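Local coordinates for protein MdcA (Pseudomonas aeruginosa, PDB 5VIT) that probably acts as the acyl-carrier-protein transferase (alpha) subunit of malonate decarboxylase, exchanging acetyl for malonyl groups on the carrier protein, at residues Leu200-Ile205 against Ser336-Arg341; Glu56-Lys61 against Thr169-Ala174. One frame throughout, in Å; residues are numbered along the deposited sequence.

Contact 1 of 2, residues Leu200-Ile205 against Ser336-Arg341; sequences LPRVDI and SLRSNR
With CG anti to the backbone N in both Arg202 (chi1 168°) and Arg338 (chi1 163°), the two arginines bring their NH1 atoms to one oxygen of Asp204, forming a three-residue salt-bridge network between two loops. Arg202, from the same loop as Asp204 and bent at chi2 and chi3, gives NH1 to Asp204 OD2 at 2.9 Å, almost straight (176°), within its guanidinium plane and on the syn lone pair of the oxygen. Arg338 slides past Asp204 in the opposite direction, and its NH1 meets Asp204 OD2 at 2.8 Å from the anti side, out of the carboxylate plane yet in the plane of its own guanidinium. Two charged donors thus grip OD2. Arg202 NH1 and Arg338 NH1 stay 5.1 Å apart, and the carboxylate they share would offset their repulsion. Asp204 OD1 is taken by the backbone N atoms of Thr165 and Gly166, which holds the second oxygen of the carboxylate as well.

The NH2 edge of the Arg202 guanidinium, near its plane, meets the backbone of Ser336-Arg341: NH2 makes a weak bond to Leu337 O at 3.4 Å, while Asp334 supplies that NH2 with a salt bridge and also accepts from Ser336 OG. Arg338 CB comes to 3.7 Å from Arg202 NH1, at an oblique approach. Asp204 and Ile205 both face Val163 in a classic beta bulge, which sets Leu200-Ile205 beside strand 163-164. The salt bridges carry that loop across to the segment that runs into helix 341-350, where Asn340 is the N-cap. A water completes the crossing beyond the salt bridge, donating to Asp204 O at 2.9 Å and accepting from Arg338 NH2 at 2.8 Å.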
ATOM      1  N   LEU A 200     -24.054  49.992 -11.554  1.00 50.80           N
ATOM      2  CA  LEU A 200     -23.284  49.100 -10.699  1.00 46.29           C
ATOM      3  C   LEU A 200     -23.928  47.724 -10.729  1.00 39.80           C
ATOM      4  O   LEU A 200     -25.085  47.578 -10.343  1.00 48.64           O
ATOM      5  CB  LEU A 200     -23.225  49.633  -9.270  1.00 44.16           C
ATOM      6  CG  LEU A 200     -21.999  49.158  -8.501  1.00 43.21           C
ATOM      7  CD1 LEU A 200     -20.819  50.000  -8.892  1.00 40.83           C
ATOM      8  CD2 LEU A 200     -22.239  49.216  -6.992  1.00 41.51           C
ATOM      9  N   PRO A 201     -23.191  46.707 -11.204  1.00 36.15           N
ATOM     10  CA  PRO A 201     -23.831  45.409 -11.437  1.00 38.42           C
ATOM     11  C   PRO A 201     -24.301  44.749 -10.137  1.00 38.26           C
ATOM     12  O   PRO A 201     -25.309  44.047 -10.150  1.00 31.21           O
ATOM     13  CB  PRO A 201     -22.739  44.582 -12.139  1.00 37.84           C
ATOM     14  CG  PRO A 201     -21.495  45.323 -11.993  1.00 41.39           C
ATOM     15  CD  PRO A 201     -21.796  46.750 -11.680  1.00 38.88           C
ATOM     16  N   ARG A 202     -23.610  45.014  -9.032  1.00 35.89           N
ATOM     17  CA  ARG A 202     -24.004  44.506  -7.720  1.00 34.17           C
ATOM     18  C   ARG A 202     -23.229  45.300  -6.675  1.00 37.25           C
ATOM     19  O   ARG A 202     -22.167  45.855  -6.977  1.00 36.10           O
ATOM     20  CB  ARG A 202     -23.719  42.998  -7.621  1.00 38.91           C
ATOM     21  CG  ARG A 202     -23.809  42.367  -6.243  1.00 39.21           C
ATOM     22  CD  ARG A 202     -22.687  41.331  -6.027  1.00 39.10           C
ATOM     23  NE  ARG A 202     -22.682  40.323  -7.072  1.00 41.03           N
ATOM     24  CZ  ARG A 202     -21.700  39.447  -7.308  1.00 37.85           C
ATOM     25  NH1 ARG A 202     -20.601  39.410  -6.564  1.00 31.20           N
ATOM     26  NH2 ARG A 202     -21.834  38.594  -8.312  1.00 36.57           N
ATOM     27  N   VAL A 203     -23.752  45.397  -5.459  1.00 32.68           N
ATOM     28  CA  VAL A 203     -22.939  45.945  -4.385  1.00 36.84           C
ATOM     29  C   VAL A 203     -22.285  44.797  -3.601  1.00 38.45           C
ATOM     30  O   VAL A 203     -22.969  43.885  -3.128  1.00 41.94           O
ATOM     31  CB  VAL A 203     -23.763  46.844  -3.440  1.00 41.99           C
ATOM     32  CG1 VAL A 203     -22.865  47.388  -2.328  1.00 34.48           C
ATOM     33  CG2 VAL A 203     -24.403  47.996  -4.224  1.00 26.02           C
ATOM     34  N   ASP A 204     -20.959  44.823  -3.497  1.00 36.75           N
ATOM     35  CA  ASP A 204     -20.241  43.829  -2.688  1.00 39.09           C
ATOM     36  C   ASP A 204     -19.753  44.478  -1.395  1.00 40.24           C
ATOM     37  O   ASP A 204     -19.812  43.865  -0.325  1.00 36.03           O
ATOM     38  CB  ASP A 204     -19.054  43.223  -3.452  1.00 30.46           C
ATOM     39  CG  ASP A 204     -19.487  42.290  -4.588  1.00 34.77           C
ATOM     40  OD1 ASP A 204     -19.169  42.591  -5.757  1.00 36.81           O
ATOM     41  OD2 ASP A 204     -20.133  41.253  -4.321  1.00 32.15           O
ATOM     42  N   ILE A 205     -19.254  45.708  -1.517  1.00 35.64           N
ATOM     43  CA  ILE A 205     -18.850  46.522  -0.372  1.00 37.74           C
ATOM     44  C   ILE A 205     -19.679  47.808  -0.389  1.00 37.86           C
ATOM     45  O   ILE A 205     -19.552  48.614  -1.316  1.00 37.33           O
ATOM     46  CB  ILE A 205     -17.331  46.861  -0.388  1.00 39.67           C
ATOM     47  CG1 ILE A 205     -16.489  45.619  -0.075  1.00 39.07           C
ATOM     48  CG2 ILE A 205     -16.989  47.907   0.662  1.00 30.83           C
ATOM     49  CD1 ILE A 205     -16.236  44.764  -1.254  1.00 39.12           C
ATOM     50  N   SER A 336     -22.846  37.007 -12.025  1.00 30.12           N
ATOM     51  CA  SER A 336     -21.431  36.672 -11.875  1.00 33.73           C
ATOM     52  C   SER A 336     -21.113  36.006 -10.516  1.00 37.80           C
ATOM     53  O   SER A 336     -21.872  36.097  -9.540  1.00 34.93           O
ATOM     54  CB  SER A 336     -20.547  37.918 -12.072  1.00 38.33           C
ATOM     55  OG  SER A 336     -20.574  38.788 -10.949  1.00 36.84           O
ATOM     56  N   LEU A 337     -19.982  35.312 -10.495  1.00 33.61           N
ATOM     57  CA  LEU A 337     -19.456  34.660  -9.310  1.00 30.99           C
ATOM     58  C   LEU A 337     -19.363  35.605  -8.116  1.00 30.37           C
ATOM     59  O   LEU A 337     -18.996  36.773  -8.267  1.00 32.76           O
ATOM     60  CB  LEU A 337     -18.070  34.074  -9.628  1.00 27.17           C
ATOM     61  CG  LEU A 337     -17.276  33.458  -8.490  1.00 25.35           C
ATOM     62  CD1 LEU A 337     -17.877  32.108  -8.199  1.00 20.89           C
ATOM     63  CD2 LEU A 337     -15.790  33.368  -8.853  1.00 26.13           C
ATOM     64  N   ARG A 338     -19.715  35.100  -6.933  1.00 32.44           N
ATOM     65  CA  ARG A 338     -19.350  35.756  -5.678  1.00 34.40           C
ATOM     66  C   ARG A 338     -18.407  34.855  -4.868  1.00 30.99           C
ATOM     67  O   ARG A 338     -18.826  33.969  -4.119  1.00 29.18           O
ATOM     68  CB  ARG A 338     -20.590  36.121  -4.857  1.00 34.21           C
ATOM     69  CG  ARG A 338     -20.320  36.435  -3.375  1.00 34.00           C
ATOM     70  CD  ARG A 338     -20.108  37.903  -3.045  1.00 30.82           C
ATOM     71  NE  ARG A 338     -19.944  38.070  -1.597  1.00 30.63           N
ATOM     72  CZ  ARG A 338     -19.791  39.240  -0.977  1.00 31.54           C
ATOM     73  NH1 ARG A 338     -19.783  40.370  -1.674  1.00 32.30           N
ATOM     74  NH2 ARG A 338     -19.648  39.283   0.344  1.00 28.94           N
ATOM     75  N   SER A 339     -17.120  35.090  -5.040  1.00 28.25           N
ATOM     76  CA  SER A 339     -16.113  34.410  -4.246  1.00 28.62           C
ATOM     77  C   SER A 339     -16.102  35.031  -2.866  1.00 28.17           C
ATOM     78  O   SER A 339     -16.646  36.113  -2.674  1.00 26.27           O
ATOM     79  CB  SER A 339     -14.738  34.538  -4.899  1.00 25.51           C
ATOM     80  OG  SER A 339     -14.382  35.910  -5.010  1.00 26.02           O
ATOM     81  N   ASN A 340     -15.448  34.370  -1.919  1.00 27.38           N
ATOM     82  CA  ASN A 340     -15.292  34.909  -0.570  1.00 27.89           C
ATOM     83  C   ASN A 340     -14.229  34.098   0.140  1.00 25.55           C
ATOM     84  O   ASN A 340     -14.502  32.964   0.546  1.00 28.52           O
ATOM     85  CB  ASN A 340     -16.629  34.864   0.200  1.00 28.15           C
ATOM     86  CG  ASN A 340     -16.579  35.619   1.521  1.00 28.68           C
ATOM     87  OD1 ASN A 340     -15.546  35.657   2.199  1.00 26.84           O
ATOM     88  ND2 ASN A 340     -17.702  36.216   1.899  1.00 23.99           N
ATOM     89  N   ARG A 341     -13.028  34.655   0.292  1.00 24.35           N
ATOM     90  CA  ARG A 341     -11.903  33.827   0.721  1.00 29.35           C
ATOM     91  C   ARG A 341     -12.111  33.411   2.167  1.00 28.82           C
ATOM     92  O   ARG A 341     -12.001  32.217   2.506  1.00 27.36           O
ATOM     93  CB  ARG A 341     -10.559  34.538   0.537  1.00 24.48           C
ATOM     94  CG  ARG A 341      -9.389  33.689   1.003  1.00 26.59           C
ATOM     95  CD  ARG A 341      -8.128  33.944   0.162  1.00 27.16           C
ATOM     96  NE  ARG A 341      -8.173  33.275  -1.144  1.00 27.88           N
ATOM     97  CZ  ARG A 341      -8.184  33.894  -2.327  1.00 27.42           C
ATOM     98  NH1 ARG A 341      -8.161  35.220  -2.406  1.00 30.32           N
ATOM     99  NH2 ARG A 341      -8.225  33.181  -3.443  1.00 29.10           N
TER
HETATM  100  O   HOH W   1     -19.110  41.802   1.552  1.00 31.95           O

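Contact 2 of 2, residues Glu56-Lys61 against Thr169-Ala174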
ATOM      1  N   GLU A  56      -3.882  44.915  -0.710  1.00 28.99           N
ATOM      2  CA  GLU A  56      -4.323  43.721  -1.394  1.00 31.04           C
ATOM      3  C   GLU A  56      -3.276  43.237  -2.352  1.00 40.78           C
ATOM      4  O   GLU A  56      -3.072  43.756  -3.467  1.00 36.82           O
ATOM      5  CB  GLU A  56      -5.655  43.926  -2.091  1.00 31.92           C
ATOM      6  CG  GLU A  56      -6.781  43.606  -1.132  1.00 31.80           C
ATOM      7  CD  GLU A  56      -8.141  43.634  -1.768  1.00 31.47           C
ATOM      8  OE1 GLU A  56      -8.264  44.102  -2.922  1.00 32.88           O
ATOM      9  OE2 GLU A  56      -9.089  43.200  -1.095  1.00 33.17           O
ATOM     10  N   GLY A  57      -2.512  42.326  -1.767  1.00 41.46           N
ATOM     11  CA  GLY A  57      -2.004  41.157  -2.406  1.00 37.20           C
ATOM     12  C   GLY A  57      -2.950  40.114  -1.829  1.00 35.13           C
ATOM     13  O   GLY A  57      -2.767  39.599  -0.709  1.00 33.07           O
ATOM     14  N   ASN A  58      -4.014  39.865  -2.577  1.00 29.63           N
ATOM     15  CA  ASN A  58      -4.803  38.665  -2.393  1.00 32.20           C
ATOM     16  C   ASN A  58      -4.111  37.590  -3.229  1.00 28.45           C
ATOM     17  O   ASN A  58      -3.115  37.880  -3.880  1.00 29.50           O
ATOM     18  CB  ASN A  58      -6.259  38.912  -2.792  1.00 27.15           C
ATOM     19  CG  ASN A  58      -6.915  39.955  -1.900  1.00 31.51           C
ATOM     20  OD1 ASN A  58      -6.336  40.340  -0.886  1.00 35.57           O
ATOM     21  ND2 ASN A  58      -8.111  40.412  -2.259  1.00 29.99           N
ATOM     22  N   ASN A  59      -4.585  36.354  -3.177  1.00 27.04           N
ATOM     23  CA  ASN A  59      -3.989  35.315  -4.000  1.00 31.71           C
ATOM     24  C   ASN A  59      -4.037  35.668  -5.485  1.00 29.59           C
ATOM     25  O   ASN A  59      -3.082  35.413  -6.221  1.00 28.71           O
ATOM     26  CB  ASN A  59      -4.680  33.972  -3.777  1.00 25.91           C
ATOM     27  CG  ASN A  59      -4.174  33.250  -2.555  1.00 28.73           C
ATOM     28  OD1 ASN A  59      -3.142  33.613  -1.970  1.00 26.22           O
ATOM     29  ND2 ASN A  59      -4.886  32.199  -2.169  1.00 27.23           N
ATOM     30  N   GLN A  60      -5.139  36.269  -5.921  1.00 28.01           N
ATOM     31  CA  GLN A  60      -5.313  36.566  -7.336  1.00 28.46           C
ATOM     32  C   GLN A  60      -5.416  38.076  -7.595  1.00 33.79           C
ATOM     33  O   GLN A  60      -4.577  38.657  -8.288  1.00 35.37           O
ATOM     34  CB  GLN A  60      -6.539  35.813  -7.858  1.00 27.48           C
ATOM     35  CG  GLN A  60      -6.387  34.285  -7.754  1.00 24.93           C
ATOM     36  CD  GLN A  60      -7.455  33.586  -6.878  1.00 31.00           C
ATOM     37  OE1 GLN A  60      -8.069  34.192  -5.988  1.00 26.10           O
ATOM     38  NE2 GLN A  60      -7.666  32.289  -7.138  1.00 27.60           N
ATOM     39  N   LYS A  61      -6.429  38.707  -7.014  1.00 31.42           N
ATOM     40  CA  LYS A  61      -6.639  40.146  -7.122  1.00 29.66           C
ATOM     41  C   LYS A  61      -5.481  40.978  -6.525  1.00 32.87           C
ATOM     42  O   LYS A  61      -5.122  40.803  -5.359  1.00 33.58           O
ATOM     43  CB  LYS A  61      -7.957  40.504  -6.422  1.00 26.94           C
ATOM     44  CG  LYS A  61      -8.577  41.820  -6.843  1.00 31.85           C
ATOM     45  CD  LYS A  61      -8.893  42.732  -5.670  1.00 39.29           C
ATOM     46  CE  LYS A  61      -9.883  42.121  -4.682  1.00 32.25           C
ATOM     47  NZ  LYS A  61     -11.273  42.546  -4.899  1.00 28.22           N
ATOM     48  N   THR A 169     -14.038  39.102  -5.619  1.00 27.25           N
ATOM     49  CA  THR A 169     -14.336  39.549  -4.245  1.00 27.00           C
ATOM     50  C   THR A 169     -13.243  39.119  -3.254  1.00 30.40           C
ATOM     51  O   THR A 169     -12.702  39.943  -2.503  1.00 26.80           O
ATOM     52  CB  THR A 169     -15.690  38.999  -3.769  1.00 30.74           C
ATOM     53  OG1 THR A 169     -16.746  39.550  -4.571  1.00 28.20           O
ATOM     54  CG2 THR A 169     -15.918  39.337  -2.314  1.00 28.38           C
ATOM     55  N   GLU A 170     -12.925  37.823  -3.262  1.00 28.37           N
ATOM     56  CA  GLU A 170     -11.770  37.291  -2.543  1.00 28.86           C
ATOM     57  C   GLU A 170     -11.672  37.749  -1.071  1.00 28.83           C
ATOM     58  O   GLU A 170     -12.582  37.491  -0.284  1.00 24.71           O
ATOM     59  CB  GLU A 170     -10.489  37.640  -3.323  1.00 28.56           C
ATOM     60  CG  GLU A 170     -10.423  36.855  -4.646  1.00 27.37           C
ATOM     61  CD  GLU A 170      -9.248  37.204  -5.555  1.00 27.75           C
ATOM     62  OE1 GLU A 170      -8.094  37.274  -5.079  1.00 28.64           O
ATOM     63  OE2 GLU A 170      -9.486  37.390  -6.774  1.00 28.70           O
ATOM     64  N   ASP A 171     -10.577  38.418  -0.709  1.00 25.58           N
ATOM     65  CA  ASP A 171     -10.335  38.747   0.690  1.00 26.98           C
ATOM     66  C   ASP A 171     -10.984  40.055   1.122  1.00 28.94           C
ATOM     67  O   ASP A 171     -11.049  40.355   2.326  1.00 28.32           O
ATOM     68  CB  ASP A 171      -8.836  38.859   1.039  1.00 25.95           C
ATOM     69  CG  ASP A 171      -7.938  37.896   0.261  1.00 27.78           C
ATOM     70  OD1 ASP A 171      -8.268  37.440  -0.856  1.00 31.15           O
ATOM     71  OD2 ASP A 171      -6.928  37.470   0.874  1.00 31.55           O
ATOM     72  N   THR A 172     -11.434  40.830   0.144  1.00 26.16           N
ATOM     73  CA  THR A 172     -11.804  42.229   0.357  1.00 30.15           C
ATOM     74  C   THR A 172     -12.796  42.462   1.519  1.00 29.15           C
ATOM     75  O   THR A 172     -12.505  43.279   2.396  1.00 27.90           O
ATOM     76  CB  THR A 172     -12.376  42.846  -0.947  1.00 31.32           C
ATOM     77  OG1 THR A 172     -11.431  42.660  -2.008  1.00 31.79           O
ATOM     78  CG2 THR A 172     -12.643  44.325  -0.766  1.00 31.12           C
ATOM     79  N   PRO A 173     -13.933  41.731   1.556  1.00 27.23           N
ATOM     80  CA  PRO A 173     -14.845  42.025   2.677  1.00 30.37           C
ATOM     81  C   PRO A 173     -14.228  41.700   4.048  1.00 29.07           C
ATOM     82  O   PRO A 173     -14.501  42.381   5.040  1.00 29.71           O
ATOM     83  CB  PRO A 173     -16.077  41.152   2.391  1.00 26.28           C
ATOM     84  CG  PRO A 173     -15.688  40.209   1.324  1.00 31.05           C
ATOM     85  CD  PRO A 173     -14.426  40.647   0.681  1.00 25.36           C
ATOM     86  N   ALA A 174     -13.372  40.694   4.092  1.00 24.77           N
ATOM     87  CA  ALA A 174     -12.650  40.376   5.319  1.00 28.25           C
ATOM     88  C   ALA A 174     -11.625  41.464   5.705  1.00 25.73           C
ATOM     89  O   ALA A 174     -11.292  41.622   6.871  1.00 24.73           O
ATOM     90  CB  ALA A 174     -11.950  39.029   5.173  1.00 23.14           C
TER
HETATM   91  O   HOH W   2      -5.445  35.682  -0.498  1.00 26.43           O
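Glu170 OE1 carries the tight part of this buried contact, taking two consecutive backbone N-H groups on its syn side: Lys61 N at 2.9 Å, nearly straight (166°), and Gln60 N at 3.2 Å. Glu170 has an extended chain beyond CG, which carries its carboxylate to the Gln60-Lys61 backbone. A second close cluster centres on Thr172 OG1, which donates to the syn lone pair of Glu56 OE2 at 2.6 Å and accepts from Lys61 NZ at 2.9 Å. The ammonium is further held by the carbonyl oxygens of Ser168 and Ala153. Glu56 OE2 also receives Asn58 ND2, at 3.2 Å, from above its carboxylate plane. The Asn58 amide in turn stacks on the Asp171 carboxylate, the planes 8° apart and Asn58 CG 3.0 Å from Asp171 OD1; Arg341 and Tyr138 satisfy the two Asp171 oxygens.

The looser side lies around Asn59, where direct contact is sparse and a water links the two segments, accepting from Asn59 N and donating to Asp171 OD2 at 2.7 Å. Asn59 ND2 binds a malonate ion there, probably from the crystallisation liquor, though it may mark a pocket. Glu170 has positive phi (49°), as expected at the second position of the type II' turn Thr169-Thr172. The whole joins this turn, leading into helix 172-180, to a strand-loop-helix connection of a parallel, Rossmann-like alpha/beta sheet.

Overall arrangement
From the N terminus, the chain leaves strand 52-55 and enters Glu56-Lys61; contact 2 closes the 107-residue excursion that follows, through strands 81-85, 102-107, 127-131 and 149-154, at Thr169-Ala174. Contact 1 opens later, at Leu200-Ile205, and closes another 130 residues on, at Ser336-Arg341, so the two are in series, neither nesting nor crossing. Contact 2 joins two connections of the parallel sheet, the loop after strand 52-55 and the turn leading into helix 172-180, whereas contact 1 joins that half to the approach to helix 341-350, next to the mixed sheet. Their centres lie about 12 Å apart, and Arg341 bridges them, pairing with Asp171 and probably hydrogen-bonding to Gln60.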